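PDB 3DDM: putative mandelate racemase/muconate lactonizing enzyme from Bordetella bronchiseptica, which is a putative member of the mandelate racemase/muconate lactonizing enzyme family in the enolase superfamily, pairing an N-terminal capping domain with a TIM-barrel-like domain. Local coordinates for residues A[135-149]-A[355-368]. The protein carries 1 engineered substitution. Numbering follows the deposited sequence.
Sequences PLWAWLGGSGDRIGV and LHEGRITLGGAPGL
Ile147 and Ile360 form the antiparallel hydrogen-bonded pair through which the short strand 359-361 pairs with the start of strand 146-154, a compact example of a late segment of the chain returning to the first strand of a barrel. Each backbone donates to the other: Ile147 N lies 2.9 Å from Ile360 O, and Ile360 N reaches back to Ile147 O. On the buried face the two side chains pack closely, CG1 to CG1 at 3.5 Å; both place CG1 between the backbone N and the carbonyl carbon (chi1 68° and 66°). Val149 lays its CG1 against Ile360 CD1 at about a right angle.

The other face is looser and exposed. Arg359 runs out extended along it, whereas Arg146 bends at chi3 toward it, guanidinium planes 18° apart; the two ends are modelled close together with no bond between them, and their exact placement is doubtful. Glu357 OE1 sits over one face of the Arg359 guanidinium, a purely electrostatic pairing. Aliphatic carbons of Arg146 rest on Thr361 CG2.

Beyond the strand, polar bonds hold the loop that follows. Asp145 O accepts Leu362 N, and Asp145 OD2 takes Gly363 N at 2.8 Å with its anti lone pair. Gly363 O in turn receives Trp137 NE1 at 3.0 Å, in the plane of the indole, whose opposite faces carry Asp145 CB and Pro135 CG. A backbone bond from Leu136 N to Gly367 O, 2.8 Å, closes the far end.

Helix 313-325 packs on Ile147, Leu136 and Leu362, helix 110-131 also meets Leu136, and strand 146-154 continues the barrel sheet between the parallel strands 174-177 and 334-338.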
ATOM      1  N   PRO A 135      32.781  -2.018  10.605  1.00 47.38           N
ATOM      2  CA  PRO A 135      31.492  -1.837  11.264  1.00 46.35           C
ATOM      3  C   PRO A 135      30.715  -0.905  10.322  1.00 46.19           C
ATOM      4  O   PRO A 135      31.302   0.001   9.719  1.00 44.90           O
ATOM      5  CB  PRO A 135      31.878  -1.170  12.582  1.00 46.26           C
ATOM      6  CG  PRO A 135      33.097  -0.392  12.226  1.00 44.29           C
ATOM      7  CD  PRO A 135      33.857  -1.379  11.383  1.00 44.54           C
ATOM      8  N   LEU A 136      29.411  -1.131  10.176  1.00 45.40           N
ATOM      9  CA  LEU A 136      28.614  -0.309   9.278  1.00 43.57           C
ATOM     10  C   LEU A 136      28.868   1.197   9.441  1.00 43.42           C
ATOM     11  O   LEU A 136      28.969   1.923   8.451  1.00 42.78           O
ATOM     12  CB  LEU A 136      27.125  -0.623   9.455  1.00 42.45           C
ATOM     13  CG  LEU A 136      26.279  -0.941   8.207  1.00 42.04           C
ATOM     14  CD1 LEU A 136      27.062  -0.684   6.920  1.00 41.18           C
ATOM     15  CD2 LEU A 136      25.829  -2.389   8.259  1.00 41.02           C
ATOM     16  N   TRP A 137      28.999   1.674  10.670  1.00 43.18           N
ATOM     17  CA  TRP A 137      29.232   3.099  10.854  1.00 45.76           C
ATOM     18  C   TRP A 137      30.500   3.605  10.139  1.00 46.49           C
ATOM     19  O   TRP A 137      30.509   4.698   9.570  1.00 46.63           O
ATOM     20  CB  TRP A 137      29.281   3.455  12.347  1.00 46.62           C
ATOM     21  CG  TRP A 137      30.505   2.993  13.095  1.00 50.47           C
ATOM     22  CD1 TRP A 137      30.621   1.882  13.891  1.00 51.32           C
ATOM     23  CD2 TRP A 137      31.765   3.671  13.175  1.00 50.86           C
ATOM     24  NE1 TRP A 137      31.870   1.837  14.467  1.00 50.73           N
ATOM     25  CE2 TRP A 137      32.592   2.922  14.044  1.00 51.46           C
ATOM     26  CE3 TRP A 137      32.275   4.843  12.596  1.00 50.93           C
ATOM     27  CZ2 TRP A 137      33.902   3.310  14.352  1.00 51.72           C
ATOM     28  CZ3 TRP A 137      33.581   5.228  12.903  1.00 51.04           C
ATOM     29  CH2 TRP A 137      34.378   4.461  13.774  1.00 50.66           C
ATOM     30  N   ALA A 138      31.566   2.810  10.157  1.00 47.00           N
ATOM     31  CA  ALA A 138      32.816   3.202   9.505  1.00 46.52           C
ATOM     32  C   ALA A 138      32.655   3.156   7.988  1.00 46.34           C
ATOM     33  O   ALA A 138      33.121   4.049   7.276  1.00 45.80           O
ATOM     34  CB  ALA A 138      33.947   2.282   9.939  1.00 45.99           C
ATOM     35  N   TRP A 139      31.995   2.104   7.512  1.00 44.77           N
ATOM     36  CA  TRP A 139      31.721   1.906   6.096  1.00 45.00           C
ATOM     37  C   TRP A 139      30.949   3.112   5.524  1.00 45.34           C
ATOM     38  O   TRP A 139      31.264   3.620   4.448  1.00 43.99           O
ATOM     39  CB  TRP A 139      30.890   0.645   5.940  1.00 45.61           C
ATOM     40  CG  TRP A 139      30.678   0.202   4.545  1.00 46.01           C
ATOM     41  CD1 TRP A 139      31.534  -0.525   3.784  1.00 45.61           C
ATOM     42  CD2 TRP A 139      29.477   0.347   3.778  1.00 47.30           C
ATOM     43  NE1 TRP A 139      30.941  -0.864   2.592  1.00 47.43           N
ATOM     44  CE2 TRP A 139      29.675  -0.340   2.561  1.00 47.70           C
ATOM     45  CE3 TRP A 139      28.247   0.983   4.005  1.00 47.92           C
ATOM     46  CZ2 TRP A 139      28.686  -0.412   1.566  1.00 47.86           C
ATOM     47  CZ3 TRP A 139      27.260   0.908   3.012  1.00 47.40           C
ATOM     48  CH2 TRP A 139      27.489   0.215   1.812  1.00 46.65           C
ATOM     49  N   LEU A 140      29.933   3.561   6.256  1.00 45.23           N
ATOM     50  CA  LEU A 140      29.132   4.711   5.847  1.00 44.38           C
ATOM     51  C   LEU A 140      29.951   6.008   5.926  1.00 44.96           C
ATOM     52  O   LEU A 140      29.410   7.106   5.771  1.00 46.51           O
ATOM     53  CB  LEU A 140      27.899   4.831   6.746  1.00 41.66           C
ATOM     54  CG  LEU A 140      26.901   3.674   6.682  1.00 41.32           C
ATOM     55  CD1 LEU A 140      25.916   3.760   7.846  1.00 39.12           C
ATOM     56  CD2 LEU A 140      26.185   3.710   5.349  1.00 38.76           C
ATOM     57  N   GLY A 141      31.248   5.884   6.183  1.00 43.60           N
ATOM     58  CA  GLY A 141      32.087   7.065   6.274  1.00 44.14           C
ATOM     59  C   GLY A 141      32.014   7.827   7.588  1.00 44.82           C
ATOM     60  O   GLY A 141      32.244   9.033   7.617  1.00 44.14           O
ATOM     61  N   GLY A 142      31.703   7.135   8.680  1.00 46.20           N
ATOM     62  CA  GLY A 142      31.632   7.802   9.973  1.00 48.15           C
ATOM     63  C   GLY A 142      32.987   7.846  10.659  1.00 49.28           C
ATOM     64  O   GLY A 142      33.910   7.137  10.254  1.00 50.03           O
ATOM     65  N   SER A 143      33.125   8.662  11.698  1.00 50.20           N
ATOM     66  CA  SER A 143      34.411   8.756  12.387  1.00 51.61           C
ATOM     67  C   SER A 143      34.340   8.468  13.891  1.00 52.15           C
ATOM     68  O   SER A 143      35.342   8.585  14.598  1.00 52.44           O
ATOM     69  CB  SER A 143      35.030  10.139  12.157  1.00 51.29           C
ATOM     70  OG  SER A 143      34.314  11.142  12.848  1.00 51.42           O
ATOM     71  N   GLY A 144      33.157   8.093  14.372  1.00 51.58           N
ATOM     72  CA  GLY A 144      32.983   7.779  15.781  1.00 49.83           C
ATOM     73  C   GLY A 144      31.915   6.708  15.925  1.00 49.85           C
ATOM     74  O   GLY A 144      31.217   6.399  14.956  1.00 48.75           O
ATOM     75  N   ASP A 145      31.773   6.148  17.125  1.00 48.70           N
ATOM     76  CA  ASP A 145      30.778   5.103  17.367  1.00 46.57           C
ATOM     77  C   ASP A 145      29.924   5.376  18.606  1.00 44.68           C
ATOM     78  O   ASP A 145      29.146   4.523  19.028  1.00 43.68           O
ATOM     79  CB  ASP A 145      31.480   3.759  17.536  1.00 47.37           C
ATOM     80  CG  ASP A 145      32.249   3.672  18.848  1.00 49.45           C
ATOM     81  OD1 ASP A 145      32.917   4.667  19.212  1.00 47.73           O
ATOM     82  OD2 ASP A 145      32.189   2.610  19.513  1.00 51.42           O
ATOM     83  N   ARG A 146      30.066   6.555  19.193  1.00 44.15           N
ATOM     84  CA  ARG A 146      29.301   6.881  20.386  1.00 45.91           C
ATOM     85  C   ARG A 146      28.092   7.734  20.024  1.00 44.53           C
ATOM     86  O   ARG A 146      28.226   8.760  19.364  1.00 44.82           O
ATOM     87  CB  ARG A 146      30.197   7.601  21.410  1.00 48.90           C
ATOM     88  CG  ARG A 146      29.461   8.123  22.641  1.00 56.40           C
ATOM     89  CD  ARG A 146      30.379   8.285  23.866  1.00 64.13           C
ATOM     90  NE  ARG A 146      31.447   9.282  23.706  1.00 72.22           N
ATOM     91  CZ  ARG A 146      31.258  10.599  23.591  1.00 75.14           C
ATOM     92  NH1 ARG A 146      30.031  11.111  23.615  1.00 76.88           N
ATOM     93  NH2 ARG A 146      32.303  11.412  23.451  1.00 74.96           N
ATOM     94  N   ILE A 147      26.908   7.298  20.447  1.00 41.75           N
ATOM     95  CA  ILE A 147      25.693   8.041  20.149  1.00 39.32           C
ATOM     96  C   ILE A 147      24.750   8.139  21.349  1.00 37.93           C
ATOM     97  O   ILE A 147      24.836   7.355  22.287  1.00 37.33           O
ATOM     98  CB  ILE A 147      24.921   7.402  18.963  1.00 38.50           C
ATOM     99  CG1 ILE A 147      24.360   6.044  19.375  1.00 39.27           C
ATOM    100  CG2 ILE A 147      25.834   7.243  17.752  1.00 37.92           C
ATOM    101  CD1 ILE A 147      23.680   5.296  18.237  1.00 41.49           C
ATOM    102  N   GLY A 148      23.853   9.117  21.311  1.00 37.39           N
ATOM    103  CA  GLY A 148      22.887   9.278  22.382  1.00 37.68           C
ATOM    104  C   GLY A 148      21.585   8.553  22.046  1.00 37.68           C
ATOM    105  O   GLY A 148      21.329   8.233  20.876  1.00 39.11           O
ATOM    106  N   VAL A 149      20.772   8.278  23.061  1.00 35.71           N
ATOM    107  CA  VAL A 149      19.495   7.600  22.857  1.00 35.83           C
ATOM    108  C   VAL A 149      18.416   8.219  23.738  1.00 36.97           C
ATOM    109  O   VAL A 149      18.712   9.028  24.631  1.00 37.77           O
ATOM    110  CB  VAL A 149      19.571   6.092  23.203  1.00 35.19           C
ATOM    111  CG1 VAL A 149      20.680   5.436  22.431  1.00 35.21           C
ATOM    112  CG2 VAL A 149      19.779   5.901  24.693  1.00 34.72           C
ATOM    113  N   LEU A 355      24.968   0.740  27.274  1.00 47.26           N
ATOM    114  CA  LEU A 355      24.222   1.922  27.704  1.00 51.37           C
ATOM    115  C   LEU A 355      24.710   2.487  29.026  1.00 54.64           C
ATOM    116  O   LEU A 355      24.460   1.925  30.093  1.00 55.97           O
ATOM    117  CB  LEU A 355      22.726   1.618  27.807  1.00 50.88           C
ATOM    118  CG  LEU A 355      21.875   2.717  28.461  1.00 51.30           C
ATOM    119  CD1 LEU A 355      21.983   4.007  27.661  1.00 49.18           C
ATOM    120  CD2 LEU A 355      20.428   2.251  28.563  1.00 50.07           C
ATOM    121  N   HIS A 356      25.401   3.613  28.950  1.00 58.48           N
ATOM    122  CA  HIS A 356      25.923   4.255  30.137  1.00 63.85           C
ATOM    123  C   HIS A 356      25.803   5.759  29.957  1.00 64.51           C
ATOM    124  O   HIS A 356      26.291   6.319  28.970  1.00 63.52           O
ATOM    125  CB  HIS A 356      27.386   3.847  30.351  1.00 69.97           C
ATOM    126  CG  HIS A 356      27.931   4.231  31.693  1.00 77.54           C
ATOM    127  ND1 HIS A 356      27.192   4.130  32.856  1.00 80.26           N
ATOM    128  CD2 HIS A 356      29.157   4.677  32.065  1.00 79.57           C
ATOM    129  CE1 HIS A 356      27.938   4.498  33.883  1.00 81.33           C
ATOM    130  NE2 HIS A 356      29.135   4.834  33.430  1.00 81.67           N
ATOM    131  N   GLU A 357      25.127   6.402  30.908  1.00 65.73           N
ATOM    132  CA  GLU A 357      24.929   7.842  30.870  1.00 66.20           C
ATOM    133  C   GLU A 357      24.185   8.217  29.590  1.00 63.38           C
ATOM    134  O   GLU A 357      24.642   9.027  28.792  1.00 62.55           O
ATOM    135  CB  GLU A 357      26.291   8.548  30.950  1.00 72.28           C
ATOM    136  CG  GLU A 357      26.243  10.067  30.845  1.00 79.32           C
ATOM    137  CD  GLU A 357      26.730  10.571  29.493  1.00 83.53           C
ATOM    138  OE1 GLU A 357      26.593  11.789  29.222  1.00 85.64           O
ATOM    139  OE2 GLU A 357      27.253   9.743  28.708  1.00 85.46           O
ATOM    140  N   GLY A 358      23.031   7.596  29.399  1.00 60.49           N
ATOM    141  CA  GLY A 358      22.228   7.872  28.224  1.00 57.21           C
ATOM    142  C   GLY A 358      22.913   7.722  26.876  1.00 54.12           C
ATOM    143  O   GLY A 358      22.400   8.230  25.874  1.00 54.47           O
ATOM    144  N   ARG A 359      24.051   7.038  26.826  1.00 50.08           N
ATOM    145  CA  ARG A 359      24.749   6.862  25.551  1.00 48.72           C
ATOM    146  C   ARG A 359      25.243   5.448  25.316  1.00 45.77           C
ATOM    147  O   ARG A 359      25.495   4.700  26.249  1.00 46.94           O
ATOM    148  CB  ARG A 359      25.939   7.813  25.445  1.00 50.02           C
ATOM    149  CG  ARG A 359      25.564   9.277  25.524  1.00 54.06           C
ATOM    150  CD  ARG A 359      26.786  10.147  25.403  1.00 57.85           C
ATOM    151  NE  ARG A 359      26.495  11.535  25.738  1.00 64.22           N
ATOM    152  CZ  ARG A 359      27.422  12.484  25.848  1.00 67.96           C
ATOM    153  NH1 ARG A 359      27.075  13.731  26.160  1.00 68.06           N
ATOM    154  NH2 ARG A 359      28.703  12.184  25.645  1.00 70.30           N
ATOM    155  N   ILE A 360      25.373   5.082  24.053  1.00 42.36           N
ATOM    156  CA  ILE A 360      25.855   3.760  23.714  1.00 40.74           C
ATOM    157  C   ILE A 360      26.976   3.902  22.691  1.00 39.63           C
ATOM    158  O   ILE A 360      27.117   4.950  22.057  1.00 38.08           O
ATOM    159  CB  ILE A 360      24.724   2.881  23.117  1.00 40.71           C
ATOM    160  CG1 ILE A 360      24.264   3.453  21.771  1.00 39.62           C
ATOM    161  CG2 ILE A 360      23.548   2.813  24.089  1.00 38.83           C
ATOM    162  CD1 ILE A 360      23.220   2.614  21.062  1.00 38.01           C
ATOM    163  N   THR A 361      27.790   2.860  22.565  1.00 38.75           N
ATOM    164  CA  THR A 361      28.872   2.845  21.596  1.00 39.86           C
ATOM    165  C   THR A 361      28.761   1.549  20.807  1.00 40.68           C
ATOM    166  O   THR A 361      28.541   0.470  21.367  1.00 40.91           O
ATOM    167  CB  THR A 361      30.243   2.937  22.267  1.00 40.29           C
ATOM    168  OG1 THR A 361      30.340   1.943  23.286  1.00 46.03           O
ATOM    169  CG2 THR A 361      30.436   4.306  22.887  1.00 40.48           C
ATOM    170  N   LEU A 362      28.900   1.671  19.494  1.00 42.12           N
ATOM    171  CA  LEU A 362      28.778   0.542  18.589  1.00 43.47           C
ATOM    172  C   LEU A 362      29.973  -0.411  18.523  1.00 45.04           C
ATOM    173  O   LEU A 362      29.827  -1.568  18.105  1.00 46.27           O
ATOM    174  CB  LEU A 362      28.447   1.069  17.190  1.00 43.46           C
ATOM    175  CG  LEU A 362      27.210   1.972  17.173  1.00 44.20           C
ATOM    176  CD1 LEU A 362      26.895   2.371  15.747  1.00 43.42           C
ATOM    177  CD2 LEU A 362      26.017   1.237  17.806  1.00 43.11           C
ATOM    178  N   GLY A 363      31.149   0.057  18.930  1.00 44.83           N
ATOM    179  CA  GLY A 363      32.321  -0.797  18.875  1.00 44.26           C
ATOM    180  C   GLY A 363      32.810  -0.986  17.451  1.00 44.90           C
ATOM    181  O   GLY A 363      32.303  -0.348  16.523  1.00 46.49           O
ATOM    182  N   GLY A 364      33.782  -1.873  17.265  1.00 44.40           N
ATOM    183  CA  GLY A 364      34.329  -2.098  15.941  1.00 43.08           C
ATOM    184  C   GLY A 364      33.872  -3.359  15.241  1.00 44.36           C
ATOM    185  O   GLY A 364      34.349  -3.666  14.138  1.00 46.09           O
ATOM    186  N   ALA A 365      32.956  -4.095  15.868  1.00 44.85           N
ATOM    187  CA  ALA A 365      32.436  -5.326  15.280  1.00 45.00           C
ATOM    188  C   ALA A 365      31.947  -5.023  13.864  1.00 47.20           C
ATOM    189  O   ALA A 365      31.289  -4.001  13.624  1.00 47.35           O
ATOM    190  CB  ALA A 365      31.299  -5.869  16.130  1.00 42.88           C
ATOM    191  N   PRO A 366      32.250  -5.917  12.907  1.00 48.75           N
ATOM    192  CA  PRO A 366      31.859  -5.764  11.498  1.00 48.83           C
ATOM    193  C   PRO A 366      30.355  -5.647  11.260  1.00 48.66           C
ATOM    194  O   PRO A 366      29.554  -6.233  11.988  1.00 50.15           O
ATOM    195  CB  PRO A 366      32.460  -7.007  10.840  1.00 47.96           C
ATOM    196  CG  PRO A 366      32.343  -8.033  11.929  1.00 48.80           C
ATOM    197  CD  PRO A 366      32.813  -7.259  13.149  1.00 48.72           C
ATOM    198  N   GLY A 367      29.988  -4.875  10.239  1.00 48.79           N
ATOM    199  CA  GLY A 367      28.588  -4.679   9.884  1.00 48.05           C
ATOM    200  C   GLY A 367      27.686  -4.082  10.956  1.00 47.94           C
ATOM    201  O   GLY A 367      27.990  -3.046  11.567  1.00 46.60           O
ATOM    202  N   LEU A 368      26.550  -4.742  11.170  1.00 46.84           N
ATOM    203  CA  LEU A 368      25.575  -4.309  12.161  1.00 45.29           C
ATOM    204  C   LEU A 368      26.090  -4.568  13.567  1.00 46.07           C
ATOM    205  O   LEU A 368      25.593  -3.988  14.532  1.00 46.87           O
ATOM    206  CB  LEU A 368      24.267  -5.063  11.959  1.00 43.04           C
ATOM    207  CG  LEU A 368      23.497  -4.718  10.695  1.00 42.39           C
ATOM    208  CD1 LEU A 368      22.467  -5.790  10.423  1.00 43.50           C
ATOM    209  CD2 LEU A 368      22.841  -3.360  10.862  1.00 41.67           C
TER